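Local structure of galactonate dehydratase (Zobellia galactanivorans, 5OLC) at residues I39-I44 and W53-G58; I14-I19 and V62-I67. The protein belongs to the mandelate racemase/muconate lactonizing enzyme family of the enolase superfamily, joining an alpha/beta N-terminal domain to a TIM-barrel-like C-terminal domain. All blocks are in the same frame, centred on the assembly; numbering follows the deposited sequence.

Interaction 1. Residues I39-I44 and W53-G58; sequences ICIVKI and WGEGYG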
# COMPACT_ATOMS: atom_id res chain seq x y z
N ILE A 39 -24.44 38.32 -3.51
CA ILE A 39 -23.01 38.16 -3.26
C ILE A 39 -22.57 39.13 -2.15
O ILE A 39 -23.15 40.20 -2.02
CB ILE A 39 -22.09 38.18 -4.55
CG1 ILE A 39 -21.46 39.53 -4.78
CG2 ILE A 39 -22.76 37.67 -5.84
CD1 ILE A 39 -20.15 39.46 -4.61
N CYS A 40 -21.60 38.72 -1.34
CA CYS A 40 -21.03 39.54 -0.27
C CYS A 40 -19.66 40.05 -0.73
O CYS A 40 -18.93 39.31 -1.39
CB CYS A 40 -20.93 38.75 1.04
SG CYS A 40 -20.10 39.64 2.38
N ILE A 41 -19.32 41.31 -0.41
CA ILE A 41 -18.09 42.05 -0.78
C ILE A 41 -17.56 42.76 0.50
O ILE A 41 -18.37 43.12 1.35
CB ILE A 41 -18.53 43.10 -1.86
CG1 ILE A 41 -19.02 42.47 -3.18
CG2 ILE A 41 -17.49 44.15 -2.13
CD1 ILE A 41 -18.03 42.01 -4.20
N VAL A 42 -16.25 43.00 0.63
CA VAL A 42 -15.65 43.74 1.76
C VAL A 42 -14.81 44.92 1.30
O VAL A 42 -14.18 44.86 0.25
CB VAL A 42 -14.75 42.92 2.71
CG1 VAL A 42 -15.39 42.66 4.06
CG2 VAL A 42 -14.20 41.66 2.05
N LYS A 43 -14.71 45.94 2.18
CA LYS A 43 -13.85 47.10 2.02
C LYS A 43 -13.10 47.28 3.35
O LYS A 43 -13.70 47.61 4.38
CB LYS A 43 -14.64 48.36 1.66
CG LYS A 43 -13.78 49.53 1.17
CD LYS A 43 -14.50 50.82 1.42
CE LYS A 43 -13.98 51.95 0.60
NZ LYS A 43 -14.99 53.03 0.41
N ILE A 44 -11.80 47.00 3.32
CA ILE A 44 -10.96 47.20 4.50
C ILE A 44 -10.28 48.52 4.23
O ILE A 44 -9.71 48.72 3.16
CB ILE A 44 -9.94 46.06 4.79
CG1 ILE A 44 -10.65 44.69 4.88
CG2 ILE A 44 -9.13 46.37 6.09
CD1 ILE A 44 -9.82 43.54 4.60
N TRP A 53 -10.55 46.35 -1.72
CA TRP A 53 -11.79 45.63 -2.02
C TRP A 53 -11.59 44.10 -2.11
O TRP A 53 -10.65 43.61 -2.74
CB TRP A 53 -12.48 46.20 -3.29
CG TRP A 53 -13.19 47.50 -3.06
CD1 TRP A 53 -12.81 48.74 -3.50
CD2 TRP A 53 -14.42 47.69 -2.33
NE1 TRP A 53 -13.72 49.69 -3.09
CE2 TRP A 53 -14.71 49.08 -2.36
CE3 TRP A 53 -15.31 46.82 -1.69
CZ2 TRP A 53 -15.87 49.61 -1.77
CZ3 TRP A 53 -16.44 47.35 -1.09
CH2 TRP A 53 -16.71 48.73 -1.14
N GLY A 54 -12.46 43.36 -1.44
CA GLY A 54 -12.44 41.91 -1.38
C GLY A 54 -13.78 41.28 -1.65
O GLY A 54 -14.79 41.98 -1.72
N GLU A 55 -13.81 39.97 -1.80
CA GLU A 55 -15.01 39.21 -2.11
C GLU A 55 -14.91 37.78 -1.55
O GLU A 55 -13.83 37.17 -1.56
CB GLU A 55 -15.19 39.16 -3.64
CG GLU A 55 -16.52 38.65 -4.15
CD GLU A 55 -16.71 38.90 -5.64
OE1 GLU A 55 -15.98 39.74 -6.21
OE2 GLU A 55 -17.58 38.23 -6.25
N GLY A 56 -16.04 37.29 -1.06
CA GLY A 56 -16.21 35.93 -0.56
C GLY A 56 -17.17 35.18 -1.46
O GLY A 56 -18.10 35.79 -2.00
N TYR A 57 -16.93 33.87 -1.68
CA TYR A 57 -17.79 33.05 -2.55
C TYR A 57 -18.64 32.08 -1.74
O TYR A 57 -18.10 31.31 -0.95
CB TYR A 57 -16.98 32.33 -3.64
CG TYR A 57 -17.82 31.46 -4.56
CD1 TYR A 57 -18.44 32.00 -5.68
CD2 TYR A 57 -17.95 30.09 -4.33
CE1 TYR A 57 -19.20 31.19 -6.55
CE2 TYR A 57 -18.71 29.28 -5.18
CZ TYR A 57 -19.33 29.83 -6.29
OH TYR A 57 -20.07 29.03 -7.13
N GLY A 58 -19.96 32.14 -1.97
CA GLY A 58 -20.94 31.29 -1.30
C GLY A 58 -22.19 32.04 -0.87
O GLY A 58 -22.60 32.98 -1.55
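Val42 and Gly54 carry the backbone pairing of this antiparallel hairpin: Val42 N donates to Gly54 O at 2.9 Å, and Gly54 N returns a bond to Val42 O at 2.8 Å. The non-hydrogen-bonded pairs Ile41-Glu55 and Lys43-Trp53 lie to either side of them along the strands, with all four side chains on the same face of the sheet.

The aromatic contacts gather on Trp53. The Lys43 CB stands 3.5 Å from the centroid of its six-membered ring, only 16° off the normal, a CH-pi contact over the face. With CG anti to the backbone N (chi1 -167°), Lys43 CG lies 3.6 Å above the Trp53 ring plane, toward the rim; the extended chain beyond it continues past CZ2. The Ile41 side chain crosses that of Trp53 at about a right angle, and its CG2 meets Trp53 CE3 at 3.5 Å. The amino end of Lys43 belongs with Tyr51, in a cation-pi contact.

A second cluster surrounds Glu55, whose extended chain passes the methyl ends of two isoleucines: Ile41 CD1 is 3.7 Å from Glu55 OE1, and Ile39 CD1 is 3.3 Å from Glu55 OE2. A buried carboxylate is thus flanked by aliphatic groups, while OE1 draws its hydrogen bonds from Thr308 OG1 and Ala311 N of the barrel domain. Glu55 thereby supplies a polar link from the hairpin to that domain, beside the apolar packing of its isoleucine neighbours.

Interaction 2. Residues I14-I19 and V62-I67; sequences IEPYVI and VIKSGI
Across the strand from Pro16 and Val18, whose side chains meet Lys64 of the helix, Tyr17 OH donates a hydrogen bond to Glu15 OE1 at 2.8 Å, reaching it from above the carboxylate plane. Residues alternate along 14-19 in the ordinary strand pattern: Glu15 and Tyr17 point away from the helix, whereas Ile14, Pro16 and Val18 point toward it.

Lys64 lies over the middle of the strand. Its chain is bent at chi2 and chi3 (-119° and 104°), which carries CE to within 3.9 Å of Pro16 CG. Nearer the backbone, Lys64 CG sits between two strand residues, 3.7 Å from Pro16 CB and 3.5 Å from Val18 CG2, and the lysine crosses both side chains at about a right angle. The charged end finds its partner within the same helix, where NZ forms a salt bridge with Asp68.

This is a helix laid against an outer strand of the three-stranded antiparallel sheet in the alpha/beta N-terminal domain of the family. The two segment axes run almost exactly antiparallel, at 174° and 8.4 Å apart.

One turn beyond Lys64, Ile67 continues the apolar contact. Its CG2, anti to the backbone N, touches Ile14 CG2 at 3.6 Å and Pro16 CG at 3.9 Å. Ser65, next to Lys64, points away from the strand; its OG is hydrogen-bonded to Ser65 OG of a second subunit.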
# COMPACT_ATOMS: atom_id res chain seq x y z
N ILE A 14 -13.31 47.51 8.72
CA ILE A 14 -13.67 46.42 7.79
C ILE A 14 -15.19 46.58 7.57
O ILE A 14 -15.95 46.63 8.53
CB ILE A 14 -13.30 44.98 8.30
CG1 ILE A 14 -11.80 44.86 8.67
CG2 ILE A 14 -13.67 43.92 7.25
CD1 ILE A 14 -11.52 43.90 9.78
N GLU A 15 -15.63 46.69 6.29
CA GLU A 15 -17.04 46.90 5.96
C GLU A 15 -17.61 45.89 4.96
O GLU A 15 -17.49 46.08 3.75
CB GLU A 15 -17.29 48.34 5.48
CG GLU A 15 -17.34 49.36 6.61
CD GLU A 15 -17.03 50.82 6.28
OE1 GLU A 15 -16.89 51.16 5.08
OE2 GLU A 15 -16.94 51.62 7.23
N PRO A 16 -18.31 44.84 5.46
CA PRO A 16 -18.94 43.87 4.54
C PRO A 16 -20.27 44.37 3.97
O PRO A 16 -21.06 44.98 4.67
CB PRO A 16 -19.09 42.62 5.41
CG PRO A 16 -19.20 43.13 6.82
CD PRO A 16 -18.56 44.49 6.88
N TYR A 17 -20.50 44.15 2.67
CA TYR A 17 -21.72 44.57 2.00
C TYR A 17 -22.30 43.42 1.21
O TYR A 17 -21.60 42.84 0.38
CB TYR A 17 -21.48 45.74 1.04
CG TYR A 17 -20.79 46.94 1.65
CD1 TYR A 17 -21.48 47.82 2.48
CD2 TYR A 17 -19.47 47.24 1.34
CE1 TYR A 17 -20.86 48.94 3.04
CE2 TYR A 17 -18.83 48.36 1.89
CZ TYR A 17 -19.53 49.20 2.74
OH TYR A 17 -18.93 50.30 3.31
N VAL A 18 -23.58 43.09 1.49
CA VAL A 18 -24.34 42.05 0.80
C VAL A 18 -25.12 42.76 -0.29
O VAL A 18 -25.94 43.63 0.02
CB VAL A 18 -25.29 41.25 1.72
CG1 VAL A 18 -26.10 40.25 0.92
CG2 VAL A 18 -24.52 40.55 2.82
N ILE A 19 -24.83 42.44 -1.54
CA ILE A 19 -25.49 43.10 -2.66
C ILE A 19 -26.40 42.10 -3.38
O ILE A 19 -25.97 40.97 -3.65
CB ILE A 19 -24.50 43.88 -3.58
CG1 ILE A 19 -23.31 42.99 -4.06
CG2 ILE A 19 -24.00 45.13 -2.85
CD1 ILE A 19 -22.50 43.51 -5.29
N VAL A 62 -24.30 34.76 5.13
CA VAL A 62 -23.57 33.85 6.02
C VAL A 62 -22.11 34.25 6.04
O VAL A 62 -21.47 34.19 7.10
CB VAL A 62 -23.74 32.36 5.66
CG1 VAL A 62 -23.61 31.49 6.91
CG2 VAL A 62 -25.07 32.11 4.97
N ILE A 63 -21.59 34.67 4.86
CA ILE A 63 -20.20 35.13 4.71
C ILE A 63 -20.03 36.48 5.43
O ILE A 63 -19.02 36.71 6.10
CB ILE A 63 -19.79 35.16 3.19
CG1 ILE A 63 -19.57 33.73 2.65
CG2 ILE A 63 -18.54 36.03 2.93
CD1 ILE A 63 -19.88 33.58 1.24
N LYS A 64 -21.06 37.33 5.32
CA LYS A 64 -21.11 38.66 5.89
C LYS A 64 -21.00 38.60 7.42
O LYS A 64 -20.38 39.47 8.02
CB LYS A 64 -22.40 39.33 5.45
CG LYS A 64 -22.35 40.86 5.49
CD LYS A 64 -23.38 41.44 6.43
CE LYS A 64 -22.77 41.92 7.72
NZ LYS A 64 -23.81 42.32 8.71
N SER A 65 -21.58 37.58 8.04
CA SER A 65 -21.52 37.42 9.49
C SER A 65 -20.16 36.89 9.88
O SER A 65 -19.69 37.16 10.99
CB SER A 65 -22.61 36.47 9.97
OG SER A 65 -23.88 37.01 9.62
N GLY A 66 -19.56 36.12 8.96
CA GLY A 66 -18.24 35.53 9.12
C GLY A 66 -17.21 36.62 9.27
O GLY A 66 -16.45 36.62 10.25
N ILE A 67 -17.23 37.61 8.32
CA ILE A 67 -16.34 38.78 8.33
C ILE A 67 -16.50 39.50 9.68
O ILE A 67 -15.48 39.78 10.34
CB ILE A 67 -16.61 39.71 7.14
CG1 ILE A 67 -16.16 39.05 5.82
CG2 ILE A 67 -15.93 41.06 7.34
CD1 ILE A 67 -17.05 39.26 4.65

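Interactions 1 and 2 belong to one layered unit, their centres about 7 Å apart. Strand 36-46 is the middle strand: it pairs with 51-56 on one edge and with 11-22 on the other, where Ile41 O and Tyr17 N (2.7 Å) and Ile39 O and Ile19 N (2.8 Å) are probable hydrogen bonds. Cys40 and Val42 face helix 60-70 and both touch Ile67, so the helix of interaction 2 also packs on the central strand. The turn leading into that helix packs back on it, with Gly58 C 3.5 Å from Ile63 CD1. On the opposite face of the sheet, Ile41 touches Thr308 of the barrel domain, as does Ile39.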